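Local coordinates for tylactone synthase starter module and modules 1 & 2 (Streptomyces fradiae, PDB 2Z5L), which probably reduces the beta-keto group of the growing polyketide stereospecifically, as the first ketoreductase of the tylosin synthase, a member of the short-chain dehydrogenase/reductase family, at residues 173-178 and 348-353; 245-250 and 501-506; 396-401 and 448-453; 480-485 and 496-501. All blocks are in the same frame, centred on the assembly; numbering follows the deposited sequence.

Interaction 1. Residues 173-178 and 348-353; sequences ALELPD and DAVIDT
A water-assisted polar contact joins Glu175, at the C-terminal end of helix 160-175, to Val350 and Ile351 in the loop between strand 338-341 and helix 356-376. The Glu175 chain is extended beyond CG (chi2 -170°) and carries its carboxylate to the start of a short 3-10 turn. There OE1 accepts the backbone N of Ile351 at 2.7 Å, on the syn lone pair and nearly straight (164°). OE1 also lies close to the side chain of that residue, 3.0 Å from Ile351 CG1, and 3.5 Å from Val350 CB. Two waters extend the grip: one donates to Glu175 OE2 and to Ala349 O, the other donates to Glu175 OE1 and accepts from Asp352 N. With Gly400 N bonded to OE2, several partners fix the rotation of the carboxylate, and donors on both oxygens would probably stabilise its negative charge. Beside this polar centre the methyls Leu176 CD1 and Ile351 CD1 meet loosely at 4.3 Å. Asp348, just upstream in the same loop, closes the Leu-Asp-Asp sequence by which B-type ketoreductases are recognised. The arrangement is consistent with the seam between the structural and catalytic subdomains of a modular polyketide ketoreductase, both Rossmann-like.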
loop_
_atom_site.group_PDB
_atom_site.type_symbol
_atom_site.label_atom_id
_atom_site.label_comp_id
_atom_site.label_asym_id
_atom_site.label_seq_id
_atom_site.Cartn_x
_atom_site.Cartn_y
_atom_site.Cartn_z
ATOM N N ALA A 173 11.784 0.121 -6.515
ATOM C CA ALA A 173 12.427 1.231 -7.206
ATOM C C ALA A 173 13.528 1.868 -6.360
ATOM O O ALA A 173 14.604 2.203 -6.865
ATOM C CB ALA A 173 11.385 2.286 -7.581
ATOM N N LEU A 174 13.251 2.011 -5.068
ATOM C CA LEU A 174 14.177 2.625 -4.121
ATOM C C LEU A 174 15.276 1.699 -3.625
ATOM O O LEU A 174 16.393 2.137 -3.318
ATOM C CB LEU A 174 13.393 3.163 -2.920
ATOM C CG LEU A 174 12.325 4.224 -3.209
ATOM C CD1 LEU A 174 11.285 4.214 -2.103
ATOM C CD2 LEU A 174 12.971 5.589 -3.349
ATOM N N GLU A 175 14.957 0.415 -3.536
ATOM C CA GLU A 175 15.915 -0.583 -3.072
ATOM C C GLU A 175 16.861 -1.093 -4.150
ATOM O O GLU A 175 18.038 -1.375 -3.883
ATOM C CB GLU A 175 15.174 -1.771 -2.477
ATOM C CG GLU A 175 14.942 -1.659 -1.003
ATOM C CD GLU A 175 14.437 -2.956 -0.433
ATOM O OE1 GLU A 175 15.062 -3.999 -0.715
ATOM O OE2 GLU A 175 13.420 -2.932 0.287
ATOM N N LEU A 176 16.322 -1.211 -5.360
ATOM C CA LEU A 176 17.057 -1.701 -6.516
ATOM C C LEU A 176 16.832 -0.779 -7.716
ATOM O O LEU A 176 16.253 -1.186 -8.714
ATOM C CB LEU A 176 16.574 -3.111 -6.861
ATOM C CG LEU A 176 16.466 -4.061 -5.665
ATOM C CD1 LEU A 176 15.969 -5.437 -6.126
ATOM C CD2 LEU A 176 17.837 -4.176 -4.998
ATOM N N PRO A 177 17.305 0.469 -7.639
ATOM C CA PRO A 177 17.152 1.461 -8.717
ATOM C C PRO A 177 17.666 1.032 -10.090
ATOM O O PRO A 177 17.077 1.378 -11.107
ATOM C CB PRO A 177 17.937 2.669 -8.200
ATOM C CG PRO A 177 17.936 2.503 -6.742
ATOM C CD PRO A 177 18.108 1.018 -6.536
ATOM N N ASP A 178 18.774 0.299 -10.109
ATOM C CA ASP A 178 19.383 -0.134 -11.357
ATOM C C ASP A 178 18.732 -1.364 -11.966
ATOM O O ASP A 178 19.013 -1.709 -13.113
ATOM C CB ASP A 178 20.866 -0.421 -11.147
ATOM C CG ASP A 178 21.592 0.725 -10.483
ATOM O OD1 ASP A 178 21.322 1.890 -10.847
ATOM O OD2 ASP A 178 22.438 0.456 -9.603
ATOM N N ASP A 348 10.644 -4.460 8.752
ATOM C CA ASP A 348 11.871 -3.879 8.237
ATOM C C ASP A 348 12.810 -4.969 7.730
ATOM O O ASP A 348 13.700 -5.447 8.437
ATOM C CB ASP A 348 12.544 -2.944 9.275
ATOM C CG ASP A 348 12.924 -3.642 10.583
ATOM O OD1 ASP A 348 12.049 -4.327 11.186
ATOM O OD2 ASP A 348 14.092 -3.466 11.018
ATOM N N ALA A 349 12.564 -5.371 6.485
ATOM C CA ALA A 349 13.355 -6.387 5.812
ATOM C C ALA A 349 13.483 -6.037 4.327
ATOM O O ALA A 349 12.478 -5.901 3.628
ATOM C CB ALA A 349 12.697 -7.757 5.972
ATOM N N VAL A 350 14.719 -5.870 3.860
ATOM C CA VAL A 350 14.969 -5.557 2.464
ATOM C C VAL A 350 14.551 -6.725 1.593
ATOM O O VAL A 350 14.443 -7.865 2.060
ATOM C CB VAL A 350 16.467 -5.271 2.199
ATOM C CG1 VAL A 350 16.864 -3.969 2.862
ATOM C CG2 VAL A 350 17.307 -6.421 2.729
ATOM N N ILE A 351 14.322 -6.426 0.320
ATOM C CA ILE A 351 13.900 -7.417 -0.666
ATOM C C ILE A 351 14.778 -8.663 -0.746
ATOM O O ILE A 351 14.278 -9.794 -0.858
ATOM C CB ILE A 351 13.838 -6.782 -2.052
ATOM C CG1 ILE A 351 12.861 -5.610 -2.021
ATOM C CG2 ILE A 351 13.404 -7.832 -3.101
ATOM C CD1 ILE A 351 12.863 -4.782 -3.300
ATOM N N ASP A 352 16.089 -8.460 -0.690
ATOM C CA ASP A 352 17.011 -9.587 -0.770
ATOM C C ASP A 352 16.830 -10.551 0.390
ATOM O O ASP A 352 17.160 -11.729 0.277
ATOM C CB ASP A 352 18.471 -9.109 -0.791
ATOM C CG ASP A 352 19.460 -10.265 -0.772
ATOM O OD1 ASP A 352 19.453 -11.073 -1.726
ATOM O OD2 ASP A 352 20.238 -10.373 0.200
ATOM N N THR A 353 16.297 -10.053 1.501
ATOM C CA THR A 353 16.096 -10.890 2.676
ATOM C C THR A 353 14.625 -11.081 3.023
ATOM O O THR A 353 14.313 -11.609 4.083
ATOM C CB THR A 353 16.799 -10.298 3.908
ATOM O OG1 THR A 353 16.136 -9.092 4.307
ATOM C CG2 THR A 353 18.249 -9.983 3.581
HETATM O O HOH W 1 11.666 -4.648 1.464
HETATM O O HOH W 2 17.329 -5.846 -1.328
#

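Interaction 2. Residues 245-250 and 501-506; sequences VSRAAA and VPEARE
Val501 meets the end of strand 239-247 first, just ahead of helix 502-507. Its CG1 is anti to the backbone N (chi1 177°), which turns the other branch, CG2, toward Val245: CG2 lies 3.2 Å from Val245 O and 4.0 Å from Val245 CG2, the two side chains lying askew. The same carbonyl oxygen is hydrogen-bonded by Thr500 OG1, so a polar partner and a methyl group share its surroundings. Val501 O in turn receives Arg505 N at 3.0 Å, an i to i+4 bond near the helix start. Past Pro502 comes Glu503, whose chain bends at chi2 (72°) and brings the carboxylate back to Arg247. Here OE2 forms a salt bridge with Arg247 NH1 at 2.7 Å, approaching the edge of the guanidinium near its plane, while Glu503 OE1 is 3.1 Å from the same nitrogen. NH1 sits over the face of the carboxylate, 2.9 Å from Glu503 CD, with the two planes 63° apart, so the pair is held by charge and is not an in-plane, lone-pair hydrogen bond. Arg247 NH2 turns to Ala26 O, giving the guanidinium a second hold, and the ring of Trp482 touches both Arg247 and Glu503. A valine pair with a flanking salt bridge therefore ties the C-terminal helix to the outgoing end of a strand that runs antiparallel to both its neighbours, 232-236 and 28-35, in the ketoreductase fold.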
loop_
_atom_site.group_PDB
_atom_site.type_symbol
_atom_site.label_atom_id
_atom_site.label_comp_id
_atom_site.label_asym_id
_atom_site.label_seq_id
_atom_site.Cartn_x
_atom_site.Cartn_y
_atom_site.Cartn_z
ATOM N N VAL A 245 1.609 12.594 -6.798
ATOM C CA VAL A 245 1.188 12.925 -5.444
ATOM C C VAL A 245 0.979 14.438 -5.360
ATOM O O VAL A 245 1.911 15.227 -5.551
ATOM C CB VAL A 245 2.237 12.498 -4.372
ATOM C CG1 VAL A 245 2.303 10.980 -4.285
ATOM C CG2 VAL A 245 3.612 13.076 -4.710
ATOM N N SER A 246 -0.254 14.837 -5.074
ATOM C CA SER A 246 -0.601 16.247 -4.978
ATOM C C SER A 246 -1.276 16.583 -3.648
ATOM O O SER A 246 -2.097 15.814 -3.149
ATOM C CB SER A 246 -1.517 16.614 -6.147
ATOM O OG SER A 246 -2.364 15.529 -6.491
ATOM N N ARG A 247 -0.925 17.729 -3.069
ATOM C CA ARG A 247 -1.516 18.136 -1.797
ATOM C C ARG A 247 -3.029 18.022 -1.924
ATOM O O ARG A 247 -3.602 18.396 -2.943
ATOM C CB ARG A 247 -1.098 19.570 -1.448
ATOM C CG ARG A 247 0.426 19.739 -1.388
ATOM C CD ARG A 247 0.854 21.091 -0.830
ATOM N NE ARG A 247 1.090 21.057 0.615
ATOM C CZ ARG A 247 2.287 21.203 1.185
ATOM N NH1 ARG A 247 3.366 21.395 0.446
ATOM N NH2 ARG A 247 2.411 21.154 2.501
ATOM N N ALA A 248 -3.672 17.470 -0.902
ATOM C CA ALA A 248 -5.116 17.314 -0.937
ATOM C C ALA A 248 -5.773 18.582 -0.416
ATOM O O ALA A 248 -5.112 19.431 0.178
ATOM C CB ALA A 248 -5.538 16.110 -0.103
ATOM N N ALA A 249 -7.073 18.705 -0.643
ATOM C CA ALA A 249 -7.823 19.868 -0.198
ATOM C C ALA A 249 -7.641 20.091 1.303
ATOM O O ALA A 249 -6.888 19.366 1.961
ATOM C CB ALA A 249 -9.297 19.681 -0.532
ATOM N N ALA A 250 -8.318 21.095 1.849
ATOM C CA ALA A 250 -8.209 21.369 3.282
ATOM C C ALA A 250 -9.337 20.677 4.029
ATOM O O ALA A 250 -10.370 20.348 3.447
ATOM C CB ALA A 250 -8.248 22.876 3.544
ATOM N N VAL A 501 4.263 18.446 -6.480
ATOM C CA VAL A 501 4.339 19.094 -5.176
ATOM C C VAL A 501 5.255 20.299 -5.281
ATOM O O VAL A 501 6.447 20.157 -5.553
ATOM C CB VAL A 501 4.900 18.161 -4.093
ATOM C CG1 VAL A 501 5.021 18.922 -2.784
ATOM C CG2 VAL A 501 3.990 16.957 -3.918
ATOM N N PRO A 502 4.707 21.507 -5.060
ATOM C CA PRO A 502 5.455 22.765 -5.130
ATOM C C PRO A 502 6.812 22.753 -4.432
ATOM O O PRO A 502 7.856 22.943 -5.060
ATOM C CB PRO A 502 4.493 23.761 -4.497
ATOM C CG PRO A 502 3.160 23.232 -4.939
ATOM C CD PRO A 502 3.309 21.758 -4.664
ATOM N N GLU A 503 6.781 22.531 -3.124
ATOM C CA GLU A 503 7.981 22.510 -2.300
ATOM C C GLU A 503 8.992 21.469 -2.770
ATOM O O GLU A 503 10.199 21.594 -2.528
ATOM C CB GLU A 503 7.589 22.246 -0.846
ATOM C CG GLU A 503 6.678 23.308 -0.230
ATOM C CD GLU A 503 5.252 23.289 -0.765
ATOM O OE1 GLU A 503 4.484 24.206 -0.417
ATOM O OE2 GLU A 503 4.887 22.368 -1.523
ATOM N N ALA A 504 8.492 20.440 -3.444
ATOM C CA ALA A 504 9.347 19.381 -3.957
ATOM C C ALA A 504 10.104 19.875 -5.189
ATOM O O ALA A 504 11.335 19.818 -5.234
ATOM C CB ALA A 504 8.506 18.159 -4.308
ATOM N N ARG A 505 9.364 20.374 -6.178
ATOM C CA ARG A 505 9.974 20.868 -7.410
ATOM C C ARG A 505 10.980 21.984 -7.144
ATOM O O ARG A 505 11.772 22.328 -8.017
ATOM C CB ARG A 505 8.898 21.377 -8.375
ATOM C CG ARG A 505 9.324 21.344 -9.835
ATOM C CD ARG A 505 9.516 19.898 -10.294
ATOM N NE ARG A 505 10.075 19.795 -11.641
ATOM C CZ ARG A 505 11.328 20.102 -11.963
ATOM N NH1 ARG A 505 12.168 20.539 -11.036
ATOM N NH2 ARG A 505 11.744 19.963 -13.216
ATOM N N GLU A 506 10.945 22.541 -5.936
ATOM C CA GLU A 506 11.848 23.626 -5.552
ATOM C C GLU A 506 13.246 23.137 -5.198
ATOM O O GLU A 506 14.235 23.610 -5.755
ATOM C CB GLU A 506 11.287 24.384 -4.349
ATOM C CG GLU A 506 10.035 25.197 -4.616
ATOM C CD GLU A 506 9.471 25.806 -3.340
ATOM O OE1 GLU A 506 10.234 26.480 -2.612
ATOM O OE2 GLU A 506 8.267 25.611 -3.065
#

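Interaction 3. Residues 396-401 and 448-453; sequences WGNAGQ and SRRGLR
Gly397 and Asn398 present a bent backbone to Arg450 near the C-terminal end of helix 442-450, with 9.7 Å between Asn398 CA and Arg450 CA. Both segments turn sharply: Asn398 to Gln401 form a type II beta turn that leads into helix 402-419, with Gln401 at its N-cap, while Gly451 ends the other helix in a Schellman motif at a positive phi of 123°. In the Rossmann fold of short-chain dehydrogenases the first of these loops follows the strand 386-391 and enters the helix that, by its sequence, probably carries the family's Tyr-xxx-Asn pattern; the other helix lies where such enzymes often have a substrate lid. Arg450, bent at chi3, brings NH2 between two acceptors that both lie near its plane: Asn398 OD1 at 3.2 Å, met on a lone pair in the carbonyl plane, and Gly397 O at 3.3 Å, a weak bond. Amide and guanidinium are nearly coplanar, 20° apart. Arg450 NH1 bonds to Thr489 OG1, so this buried cation is held from more than one side. Leu452 CD2 approaches the Trp396 ring obliquely, 4.4 Å from CZ3. The amide of Asn398 stands anti to the backbone N (chi1 -178°), and while OD1 receives the arginine, ND2 reaches Gly443 O and, at 2.6 Å, Gln401 OE1.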
loop_
_atom_site.group_PDB
_atom_site.type_symbol
_atom_site.label_atom_id
_atom_site.label_comp_id
_atom_site.label_asym_id
_atom_site.label_seq_id
_atom_site.Cartn_x
_atom_site.Cartn_y
_atom_site.Cartn_z
ATOM N N TRP A 396 3.733 6.135 -1.191
ATOM C CA TRP A 396 4.876 6.789 -1.816
ATOM C C TRP A 396 5.994 5.794 -2.027
ATOM O O TRP A 396 6.670 5.810 -3.051
ATOM C CB TRP A 396 5.410 7.937 -0.959
ATOM C CG TRP A 396 4.483 9.097 -0.842
ATOM C CD1 TRP A 396 3.285 9.264 -1.478
ATOM C CD2 TRP A 396 4.664 10.254 -0.021
ATOM N NE1 TRP A 396 2.704 10.449 -1.099
ATOM C CE2 TRP A 396 3.531 11.077 -0.204
ATOM C CE3 TRP A 396 5.672 10.672 0.854
ATOM C CZ2 TRP A 396 3.378 12.298 0.454
ATOM C CZ3 TRP A 396 5.521 11.885 1.510
ATOM C CH2 TRP A 396 4.379 12.684 1.308
ATOM N N GLY A 397 6.201 4.924 -1.050
ATOM C CA GLY A 397 7.265 3.943 -1.169
ATOM C C GLY A 397 8.351 4.242 -0.157
ATOM O O GLY A 397 8.523 5.390 0.252
ATOM N N ASN A 398 9.078 3.205 0.246
ATOM C CA ASN A 398 10.152 3.337 1.226
ATOM C C ASN A 398 10.936 2.031 1.346
ATOM O O ASN A 398 10.372 0.970 1.628
ATOM C CB ASN A 398 9.574 3.711 2.588
ATOM C CG ASN A 398 10.641 3.921 3.636
ATOM O OD1 ASN A 398 11.550 4.729 3.452
ATOM N ND2 ASN A 398 10.532 3.200 4.749
ATOM N N ALA A 399 12.245 2.120 1.149
ATOM C CA ALA A 399 13.122 0.955 1.204
ATOM C C ALA A 399 13.053 0.128 2.491
ATOM O O ALA A 399 12.809 0.660 3.575
ATOM C CB ALA A 399 14.575 1.391 0.956
ATOM N N GLY A 400 13.295 -1.174 2.360
ATOM C CA GLY A 400 13.279 -2.059 3.508
ATOM C C GLY A 400 11.899 -2.431 4.008
ATOM O O GLY A 400 11.799 -3.228 4.931
ATOM N N GLN A 401 10.839 -1.870 3.427
ATOM C CA GLN A 401 9.489 -2.198 3.885
ATOM C C GLN A 401 8.550 -2.629 2.740
ATOM O O GLN A 401 7.412 -2.131 2.610
ATOM C CB GLN A 401 8.903 -1.004 4.642
ATOM C CG GLN A 401 9.701 -0.620 5.860
ATOM C CD GLN A 401 9.067 0.526 6.588
ATOM O OE1 GLN A 401 8.954 1.640 6.054
ATOM N NE2 GLN A 401 8.629 0.268 7.819
ATOM N N SER A 448 12.933 9.110 8.138
ATOM C CA SER A 448 13.373 10.231 8.943
ATOM C C SER A 448 14.432 11.049 8.220
ATOM O O SER A 448 14.256 12.248 8.011
ATOM C CB SER A 448 13.922 9.724 10.274
ATOM O OG SER A 448 14.072 10.792 11.191
ATOM N N ARG A 449 15.518 10.396 7.822
ATOM C CA ARG A 449 16.603 11.084 7.131
ATOM C C ARG A 449 16.142 11.697 5.816
ATOM O O ARG A 449 16.577 12.788 5.448
ATOM C CB ARG A 449 17.779 10.128 6.886
ATOM C CG ARG A 449 18.510 9.719 8.160
ATOM C CD ARG A 449 19.133 10.933 8.862
ATOM N NE ARG A 449 19.467 10.672 10.263
ATOM C CZ ARG A 449 20.343 9.761 10.676
ATOM N NH1 ARG A 449 20.992 9.008 9.793
ATOM N NH2 ARG A 449 20.571 9.605 11.976
ATOM N N ARG A 450 15.253 11.008 5.113
ATOM C CA ARG A 450 14.756 11.522 3.846
ATOM C C ARG A 450 13.978 12.831 4.027
ATOM O O ARG A 450 13.716 13.543 3.056
ATOM C CB ARG A 450 13.872 10.476 3.147
ATOM C CG ARG A 450 14.637 9.268 2.580
ATOM C CD ARG A 450 13.678 8.184 2.063
ATOM N NE ARG A 450 12.853 8.634 0.946
ATOM C CZ ARG A 450 11.827 7.951 0.443
ATOM N NH1 ARG A 450 11.137 8.451 -0.579
ATOM N NH2 ARG A 450 11.480 6.775 0.959
ATOM N N GLY A 451 13.616 13.153 5.266
ATOM C CA GLY A 451 12.882 14.386 5.508
ATOM C C GLY A 451 11.531 14.329 6.209
ATOM O O GLY A 451 10.880 15.368 6.366
ATOM N N LEU A 452 11.086 13.146 6.629
ATOM C CA LEU A 452 9.805 13.060 7.323
ATOM C C LEU A 452 9.985 13.442 8.779
ATOM O O LEU A 452 10.998 13.115 9.396
ATOM C CB LEU A 452 9.214 11.652 7.268
ATOM C CG LEU A 452 8.748 11.065 5.940
ATOM C CD1 LEU A 452 7.754 9.945 6.240
ATOM C CD2 LEU A 452 8.100 12.110 5.089
ATOM N N ARG A 453 8.993 14.135 9.329
ATOM C CA ARG A 453 9.038 14.557 10.722
ATOM C C ARG A 453 7.936 13.859 11.508
ATOM O O ARG A 453 6.851 13.621 10.988
ATOM C CB ARG A 453 8.864 16.073 10.801
ATOM C CG ARG A 453 10.033 16.845 10.218
ATOM C CD ARG A 453 9.746 18.348 10.091
ATOM N NE ARG A 453 8.634 18.636 9.187
ATOM C CZ ARG A 453 8.514 19.761 8.491
ATOM N NH1 ARG A 453 9.444 20.696 8.596
ATOM N NH2 ARG A 453 7.465 19.958 7.697
#

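Interaction 4. Residues 480-485 and 496-501; sequences VDWERF and RLFDTV
Trp482 spreads its indole under Val501, whose CG1 lies over one face, 3.7 Å from the centroid of the five-membered ring and 22° off its normal: a CH-pi contact. The nearest ring atoms, Trp482 CE2 and NE1, are each 3.5 Å from Val501 CG1. Further along the indole, the benzo end of Trp482 runs up against Phe498, with CH2 3.5 Å from Phe498 CD2. These two rings meet obliquely, their centroids 5.7 Å apart.

Phe485 makes the more regular pair. Its CG is anti to the backbone N (chi1 -163°), which directs the ring toward Phe498, edge first. The result is an edge-to-face contact with planes at 70° and Phe485 CE2 3.5 Å from Phe498 CZ. On the opposite face of Phe498, the CD1 methyl of Leu497 lies over the ring centre, 3.2 Å above the plane, so this phenyl is packed from both sides. The three aromatic residues form a cluster, and Trp396 adds to it, edge-to-face with Phe498 and touching Trp482. Two polar bonds border the cluster: Trp482 NE1 bonds to Tyr29 OH, and Asp481, the N-cap residue, accepts weakly from Glu483 N.

Phe498 lies in two overlapping type I turns, the second of which ends at Val501. The cluster lies where the turns after helix 482-492 fold back on its first turn, just before helix 502-507, with Val245 of strand 239-247 touching Phe498 and Arg450 of helix 442-450 touching Phe485.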
loop_
_atom_site.group_PDB
_atom_site.type_symbol
_atom_site.label_atom_id
_atom_site.label_comp_id
_atom_site.label_asym_id
_atom_site.label_seq_id
_atom_site.Cartn_x
_atom_site.Cartn_y
_atom_site.Cartn_z
ATOM N N VAL A 480 6.328 16.474 6.129
ATOM C CA VAL A 480 7.604 16.338 5.415
ATOM C C VAL A 480 8.364 17.614 5.068
ATOM O O VAL A 480 7.782 18.584 4.591
ATOM C CB VAL A 480 7.424 15.634 4.063
ATOM C CG1 VAL A 480 8.736 14.999 3.641
ATOM C CG2 VAL A 480 6.300 14.644 4.131
ATOM N N ASP A 481 9.677 17.576 5.270
ATOM C CA ASP A 481 10.558 18.690 4.938
ATOM C C ASP A 481 10.965 18.523 3.466
ATOM O O ASP A 481 12.060 18.047 3.161
ATOM C CB ASP A 481 11.808 18.665 5.825
ATOM C CG ASP A 481 12.791 19.773 5.489
ATOM O OD1 ASP A 481 13.900 19.787 6.087
ATOM O OD2 ASP A 481 12.459 20.628 4.634
ATOM N N TRP A 482 10.064 18.906 2.564
ATOM C CA TRP A 482 10.298 18.806 1.130
ATOM C C TRP A 482 11.661 19.326 0.683
ATOM O O TRP A 482 12.211 18.857 -0.315
ATOM C CB TRP A 482 9.207 19.556 0.374
ATOM C CG TRP A 482 7.873 18.875 0.398
ATOM C CD1 TRP A 482 6.684 19.412 0.809
ATOM C CD2 TRP A 482 7.577 17.552 -0.063
ATOM N NE1 TRP A 482 5.666 18.505 0.626
ATOM C CE2 TRP A 482 6.188 17.356 0.092
ATOM C CE3 TRP A 482 8.352 16.514 -0.597
ATOM C CZ2 TRP A 482 5.555 16.166 -0.267
ATOM C CZ3 TRP A 482 7.727 15.333 -0.955
ATOM C CH2 TRP A 482 6.337 15.167 -0.788
ATOM N N GLU A 483 12.202 20.301 1.407
ATOM C CA GLU A 483 13.501 20.862 1.056
ATOM C C GLU A 483 14.603 19.890 1.445
ATOM O O GLU A 483 15.782 20.241 1.468
ATOM C CB GLU A 483 13.715 22.206 1.768
ATOM C CG GLU A 483 12.754 23.311 1.324
ATOM C CD GLU A 483 12.972 23.751 -0.120
ATOM O OE1 GLU A 483 12.135 24.524 -0.634
ATOM O OE2 GLU A 483 13.978 23.332 -0.737
ATOM N N ARG A 484 14.211 18.660 1.748
ATOM C CA ARG A 484 15.167 17.640 2.145
ATOM C C ARG A 484 14.744 16.285 1.600
ATOM O O ARG A 484 15.558 15.375 1.479
ATOM C CB ARG A 484 15.249 17.586 3.669
ATOM C CG ARG A 484 16.315 16.652 4.200
ATOM C CD ARG A 484 16.330 16.681 5.716
ATOM N NE ARG A 484 17.355 15.806 6.278
ATOM C CZ ARG A 484 17.465 15.526 7.573
ATOM N NH1 ARG A 484 16.609 16.056 8.439
ATOM N NH2 ARG A 484 18.422 14.711 8.004
ATOM N N PHE A 485 13.467 16.169 1.259
ATOM C CA PHE A 485 12.915 14.930 0.736
ATOM C C PHE A 485 13.123 14.818 -0.769
ATOM O O PHE A 485 13.702 13.848 -1.250
ATOM C CB PHE A 485 11.419 14.867 1.038
ATOM C CG PHE A 485 10.829 13.494 0.912
ATOM C CD1 PHE A 485 10.889 12.601 1.972
ATOM C CD2 PHE A 485 10.210 13.094 -0.267
ATOM C CE1 PHE A 485 10.339 11.324 1.865
ATOM C CE2 PHE A 485 9.656 11.820 -0.388
ATOM C CZ PHE A 485 9.723 10.935 0.679
ATOM N N ARG A 496 8.955 11.245 -11.585
ATOM C CA ARG A 496 7.944 12.288 -11.743
ATOM C C ARG A 496 6.874 12.277 -10.638
ATOM O O ARG A 496 5.990 13.140 -10.599
ATOM C CB ARG A 496 7.265 12.116 -13.107
ATOM C CG ARG A 496 8.209 12.189 -14.322
ATOM C CD ARG A 496 8.630 13.625 -14.643
ATOM N NE ARG A 496 8.832 13.835 -16.080
ATOM C CZ ARG A 496 8.972 15.026 -16.659
ATOM N NH1 ARG A 496 8.936 16.135 -15.928
ATOM N NH2 ARG A 496 9.132 15.112 -17.974
ATOM N N LEU A 497 6.973 11.304 -9.740
ATOM C CA LEU A 497 6.017 11.137 -8.653
ATOM C C LEU A 497 5.703 12.383 -7.816
ATOM O O LEU A 497 4.536 12.755 -7.650
ATOM C CB LEU A 497 6.497 10.003 -7.741
ATOM C CG LEU A 497 5.476 9.321 -6.824
ATOM C CD1 LEU A 497 5.417 10.036 -5.505
ATOM C CD2 LEU A 497 4.112 9.282 -7.503
ATOM N N PHE A 498 6.739 13.027 -7.294
ATOM C CA PHE A 498 6.550 14.205 -6.466
ATOM C C PHE A 498 6.650 15.538 -7.205
ATOM O O PHE A 498 6.689 16.595 -6.570
ATOM C CB PHE A 498 7.558 14.208 -5.311
ATOM C CG PHE A 498 7.546 12.947 -4.484
ATOM C CD1 PHE A 498 8.343 11.860 -4.834
ATOM C CD2 PHE A 498 6.745 12.854 -3.349
ATOM C CE1 PHE A 498 8.340 10.698 -4.065
ATOM C CE2 PHE A 498 6.733 11.699 -2.573
ATOM C CZ PHE A 498 7.535 10.618 -2.930
ATOM N N ASP A 499 6.705 15.518 -8.534
ATOM C CA ASP A 499 6.795 16.786 -9.256
ATOM C C ASP A 499 5.563 17.651 -9.015
ATOM O O ASP A 499 5.654 18.876 -9.034
ATOM C CB ASP A 499 6.968 16.566 -10.764
ATOM C CG ASP A 499 8.397 16.208 -11.146
ATOM O OD1 ASP A 499 9.335 16.578 -10.399
ATOM O OD2 ASP A 499 8.584 15.571 -12.204
ATOM N N THR A 500 4.418 17.016 -8.781
ATOM C CA THR A 500 3.176 17.743 -8.539
ATOM C C THR A 500 3.131 18.427 -7.177
ATOM O O THR A 500 2.084 18.920 -6.759
ATOM C CB THR A 500 1.956 16.813 -8.658
ATOM O OG1 THR A 500 2.323 15.487 -8.254
ATOM C CG2 THR A 500 1.435 16.796 -10.083
ATOM N N VAL A 501 4.263 18.446 -6.480
ATOM C CA VAL A 501 4.339 19.094 -5.176
ATOM C C VAL A 501 5.255 20.299 -5.281
ATOM O O VAL A 501 6.447 20.157 -5.553
ATOM C CB VAL A 501 4.900 18.161 -4.093
ATOM C CG1 VAL A 501 5.021 18.922 -2.784
ATOM C CG2 VAL A 501 3.990 16.957 -3.918
#

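Interactions 2 and 4 share Val501 and have centres about 7 Å apart; they are joined by Val245 O with Thr500 OG1 at 2.7 Å. Interaction 3 lies about 12 Å from interaction 4, centre to centre, and meets it through Gly451 O and Asp481 N, 2.7 Å apart, while Trp396 NE1 is packed 3.3 Å from Val245 CG1 of interaction 2. Interaction 1, centred about 13 Å from interaction 3, reaches it through Glu175 OE2 and Gly400 N at 2.7 Å. A chain of contacts thus runs from the C-terminal helix, through the loop entering helix 402-419, probably the active-site helix, to the seam at 348-353.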